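Local coordinates for periplasmic cell division protein (SufI) (Aquifex aeolicus, PDB 6SYY) that probably oxidises its substrates with the help of bound copper ions, as a multicopper oxidase with a methionine-rich loop that has a role in catalysis, at residues Ala105-Ile116 / Tyr134-Tyr144. Sequence-based numbering, arbitrary orientation.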
# COMPACT_ATOMS: atom_id res chain seq x y z
N ALA A 105 -11.85 -16.19 3.91
CA ALA A 105 -12.51 -15.20 3.05
C ALA A 105 -13.01 -15.83 1.77
O ALA A 105 -12.34 -16.69 1.18
CB ALA A 105 -11.56 -14.05 2.71
N ASP A 106 -14.20 -15.41 1.34
CA ASP A 106 -14.74 -15.72 0.02
C ASP A 106 -14.92 -14.42 -0.74
O ASP A 106 -15.58 -13.49 -0.24
CB ASP A 106 -16.09 -16.45 0.11
CG ASP A 106 -16.06 -17.61 1.07
OD1 ASP A 106 -16.80 -17.56 2.08
OD2 ASP A 106 -15.29 -18.56 0.83
N PHE A 107 -14.33 -14.34 -1.93
CA PHE A 107 -14.52 -13.19 -2.80
C PHE A 107 -15.68 -13.48 -3.75
O PHE A 107 -15.60 -14.41 -4.56
CB PHE A 107 -13.25 -12.88 -3.58
CG PHE A 107 -13.46 -11.93 -4.72
CD1 PHE A 107 -14.12 -10.73 -4.52
CD2 PHE A 107 -13.00 -12.23 -5.99
CE1 PHE A 107 -14.33 -9.84 -5.57
CE2 PHE A 107 -13.19 -11.35 -7.05
CZ PHE A 107 -13.86 -10.15 -6.84
N VAL A 108 -16.74 -12.69 -3.65
CA VAL A 108 -17.88 -12.77 -4.56
C VAL A 108 -17.75 -11.63 -5.56
O VAL A 108 -17.71 -10.46 -5.17
CB VAL A 108 -19.21 -12.71 -3.80
CG1 VAL A 108 -20.37 -12.95 -4.75
CG2 VAL A 108 -19.20 -13.72 -2.66
N ASN A 109 -17.69 -11.97 -6.84
CA ASN A 109 -17.36 -11.01 -7.89
C ASN A 109 -18.63 -10.59 -8.63
O ASN A 109 -19.16 -11.34 -9.45
CB ASN A 109 -16.34 -11.62 -8.86
CG ASN A 109 -15.86 -10.61 -9.89
OD1 ASN A 109 -16.06 -9.41 -9.74
ND2 ASN A 109 -15.19 -11.11 -10.93
N ASN A 110 -19.10 -9.38 -8.33
CA ASN A 110 -20.17 -8.75 -9.09
C ASN A 110 -19.67 -7.47 -9.76
O ASN A 110 -20.43 -6.54 -9.99
CB ASN A 110 -21.38 -8.45 -8.21
CG ASN A 110 -22.04 -9.71 -7.67
OD1 ASN A 110 -21.95 -10.77 -8.27
ND2 ASN A 110 -22.70 -9.58 -6.52
N SER A 111 -18.37 -7.42 -10.06
CA SER A 111 -17.76 -6.23 -10.64
C SER A 111 -17.98 -6.10 -12.14
O SER A 111 -17.67 -5.05 -12.70
CB SER A 111 -16.26 -6.22 -10.34
OG SER A 111 -15.59 -7.23 -11.08
N GLY A 112 -18.49 -7.14 -12.80
CA GLY A 112 -18.72 -7.09 -14.23
C GLY A 112 -17.60 -7.64 -15.09
O GLY A 112 -17.77 -7.75 -16.31
N GLU A 113 -16.45 -7.99 -14.50
CA GLU A 113 -15.34 -8.56 -15.25
C GLU A 113 -14.55 -9.46 -14.31
O GLU A 113 -14.84 -9.54 -13.11
CB GLU A 113 -14.46 -7.46 -15.85
CG GLU A 113 -13.95 -6.46 -14.83
CD GLU A 113 -13.02 -5.43 -15.44
OE1 GLU A 113 -11.92 -5.81 -15.90
OE2 GLU A 113 -13.39 -4.24 -15.47
N ASP A 114 -13.55 -10.15 -14.87
CA ASP A 114 -12.67 -10.98 -14.06
C ASP A 114 -12.02 -10.15 -12.96
O ASP A 114 -11.66 -8.99 -13.16
CB ASP A 114 -11.59 -11.62 -14.93
CG ASP A 114 -12.15 -12.62 -15.92
OD1 ASP A 114 -13.38 -12.67 -16.09
OD2 ASP A 114 -11.34 -13.36 -16.53
N SER A 115 -11.86 -10.75 -11.78
CA SER A 115 -11.22 -10.05 -10.68
C SER A 115 -10.78 -11.05 -9.62
O SER A 115 -11.20 -12.21 -9.61
CB SER A 115 -12.15 -8.99 -10.08
OG SER A 115 -11.44 -8.20 -9.13
N ILE A 116 -9.93 -10.56 -8.72
CA ILE A 116 -9.45 -11.32 -7.57
C ILE A 116 -8.90 -10.31 -6.59
O ILE A 116 -8.37 -9.28 -6.98
CB ILE A 116 -8.39 -12.37 -7.99
CG1 ILE A 116 -8.04 -13.29 -6.81
CG2 ILE A 116 -7.13 -11.69 -8.53
CD1 ILE A 116 -9.10 -14.34 -6.53
N TYR A 134 -5.86 -17.05 -10.62
CA TYR A 134 -7.05 -17.50 -9.91
C TYR A 134 -8.22 -16.53 -10.05
O TYR A 134 -9.26 -16.74 -9.41
CB TYR A 134 -6.73 -17.71 -8.44
CG TYR A 134 -5.88 -18.92 -8.22
CD1 TYR A 134 -6.41 -20.20 -8.34
CD2 TYR A 134 -4.53 -18.81 -7.91
CE1 TYR A 134 -5.64 -21.32 -8.15
CE2 TYR A 134 -3.74 -19.93 -7.72
CZ TYR A 134 -4.31 -21.19 -7.84
OH TYR A 134 -3.54 -22.31 -7.66
N ALA A 135 -8.08 -15.48 -10.86
CA ALA A 135 -9.17 -14.54 -11.05
C ALA A 135 -10.42 -15.26 -11.53
O ALA A 135 -10.35 -16.20 -12.32
CB ALA A 135 -8.76 -13.45 -12.04
N VAL A 136 -11.57 -14.83 -11.02
CA VAL A 136 -12.84 -15.47 -11.33
C VAL A 136 -13.68 -14.51 -12.16
O VAL A 136 -13.53 -13.29 -12.09
CB VAL A 136 -13.59 -15.89 -10.04
CG1 VAL A 136 -12.74 -16.85 -9.24
CG2 VAL A 136 -13.94 -14.66 -9.21
N LYS A 137 -14.57 -15.09 -12.96
CA LYS A 137 -15.43 -14.32 -13.84
C LYS A 137 -16.53 -13.61 -13.04
O LYS A 137 -16.77 -13.91 -11.86
CB LYS A 137 -16.06 -15.23 -14.90
CG LYS A 137 -15.06 -15.94 -15.80
CD LYS A 137 -15.77 -16.83 -16.81
CE LYS A 137 -14.84 -17.24 -17.94
NZ LYS A 137 -13.63 -17.95 -17.45
N ASP A 138 -17.19 -12.66 -13.69
CA ASP A 138 -18.34 -11.99 -13.08
C ASP A 138 -19.41 -13.02 -12.74
O ASP A 138 -19.69 -13.94 -13.52
CB ASP A 138 -18.90 -10.92 -14.02
CG ASP A 138 -20.14 -10.21 -13.45
OD1 ASP A 138 -20.01 -9.47 -12.45
OD2 ASP A 138 -21.24 -10.39 -14.02
N GLY A 139 -20.01 -12.88 -11.56
CA GLY A 139 -20.93 -13.86 -11.03
C GLY A 139 -20.29 -15.02 -10.31
O GLY A 139 -21.02 -15.82 -9.71
N GLU A 140 -18.97 -15.14 -10.34
CA GLU A 140 -18.28 -16.26 -9.72
C GLU A 140 -17.69 -15.86 -8.37
O GLU A 140 -17.61 -14.68 -8.00
CB GLU A 140 -17.18 -16.80 -10.64
CG GLU A 140 -17.71 -17.75 -11.72
CD GLU A 140 -16.62 -18.33 -12.60
OE1 GLU A 140 -15.44 -17.91 -12.46
OE2 GLU A 140 -16.94 -19.19 -13.44
N THR A 141 -17.27 -16.88 -7.62
CA THR A 141 -16.76 -16.71 -6.27
C THR A 141 -15.42 -17.42 -6.16
O THR A 141 -15.29 -18.56 -6.61
CB THR A 141 -17.74 -17.27 -5.23
OG1 THR A 141 -18.94 -16.49 -5.24
CG2 THR A 141 -17.13 -17.25 -3.84
N TYR A 142 -14.43 -16.74 -5.59
CA TYR A 142 -13.17 -17.39 -5.24
C TYR A 142 -13.13 -17.58 -3.73
O TYR A 142 -13.09 -16.60 -2.98
CB TYR A 142 -11.95 -16.60 -5.71
CG TYR A 142 -10.68 -17.40 -5.50
CD1 TYR A 142 -10.35 -18.45 -6.33
CD2 TYR A 142 -9.84 -17.12 -4.43
CE1 TYR A 142 -9.21 -19.19 -6.13
CE2 TYR A 142 -8.69 -17.86 -4.22
CZ TYR A 142 -8.38 -18.90 -5.07
OH TYR A 142 -7.24 -19.64 -4.87
N SER A 143 -13.12 -18.83 -3.30
CA SER A 143 -12.99 -19.18 -1.90
C SER A 143 -11.51 -19.32 -1.57
O SER A 143 -10.86 -20.27 -2.02
CB SER A 143 -13.74 -20.47 -1.60
OG SER A 143 -13.40 -20.96 -0.32
N TYR A 144 -10.98 -18.38 -0.82
CA TYR A 144 -9.60 -18.45 -0.39
C TYR A 144 -9.45 -19.55 0.66
O TYR A 144 -10.13 -19.49 1.69
CB TYR A 144 -9.14 -17.12 0.19
CG TYR A 144 -9.11 -15.99 -0.80
CD1 TYR A 144 -10.26 -15.28 -1.12
CD2 TYR A 144 -7.92 -15.62 -1.42
CE1 TYR A 144 -10.23 -14.25 -2.03
CE2 TYR A 144 -7.87 -14.59 -2.32
CZ TYR A 144 -9.03 -13.90 -2.62
OH TYR A 144 -8.98 -12.87 -3.53
O HOH W 1 -9.22 -17.30 3.38
O HOH W 2 -15.94 -21.04 0.69
O HOH W 3 -16.06 -11.93 -16.29
O HOH W 4 -11.55 -16.29 -16.28
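Val136 O takes two donors from 105-116: the side-chain amide of Asn109 (ND2 to O 3.0 Å), coming from above the carbonyl plane, and the backbone N of Ser115 (3.1 Å), closer to that plane. ND2 spends its other hydrogen on Glu113 O at 2.7 Å, and both acceptors lie near the amide plane. The other end of the same amide, Asn109 OD1, closes an Asx turn by accepting from Ser111 N, while Ser111 OG reaches it in plane, on a lone pair, at 2.6 Å. With CG anti to the backbone N (chi1 -174°), the amide is carried into the bend of its own chain and up against 134-144. With an alanine at this position, Val136 O would keep Ser115 N, but Glu113 O would lose its ND2 partner and Ser111 N and OG their shared acceptor, and the loop 110-114 would probably be less firmly held. Next to it, the type II turn from Lys137 to Glu140 is docked on the strand by Gly139 N to Asn109 O (2.7 Å), and Asp138 OD1 receives Gly112 N from above its carboxylate plane. From there strands 105-110 and 141-143 run antiparallel, with Phe107 and Tyr142 as a hydrogen-bonded pair. A separate bridge, Ser115 with Val136, ties the returning chain to the same partner segment. CD1 of Ile116 lies against CD2 of Tyr142 (3.6 Å) and the phenol end of Tyr144, whose OH bonds to Ile117 O. Tyr142 CD2 sits over the centre of the Tyr144 ring, and the edge of that ring meets Phe107 CB. Side-chain polar bonds thus hold the loop and turn of this cupredoxin-type domain, while Ile116, Tyr142 and Tyr144 pack together, Ile116 about 4 Å from the copper ligand His161, side chain to side chain.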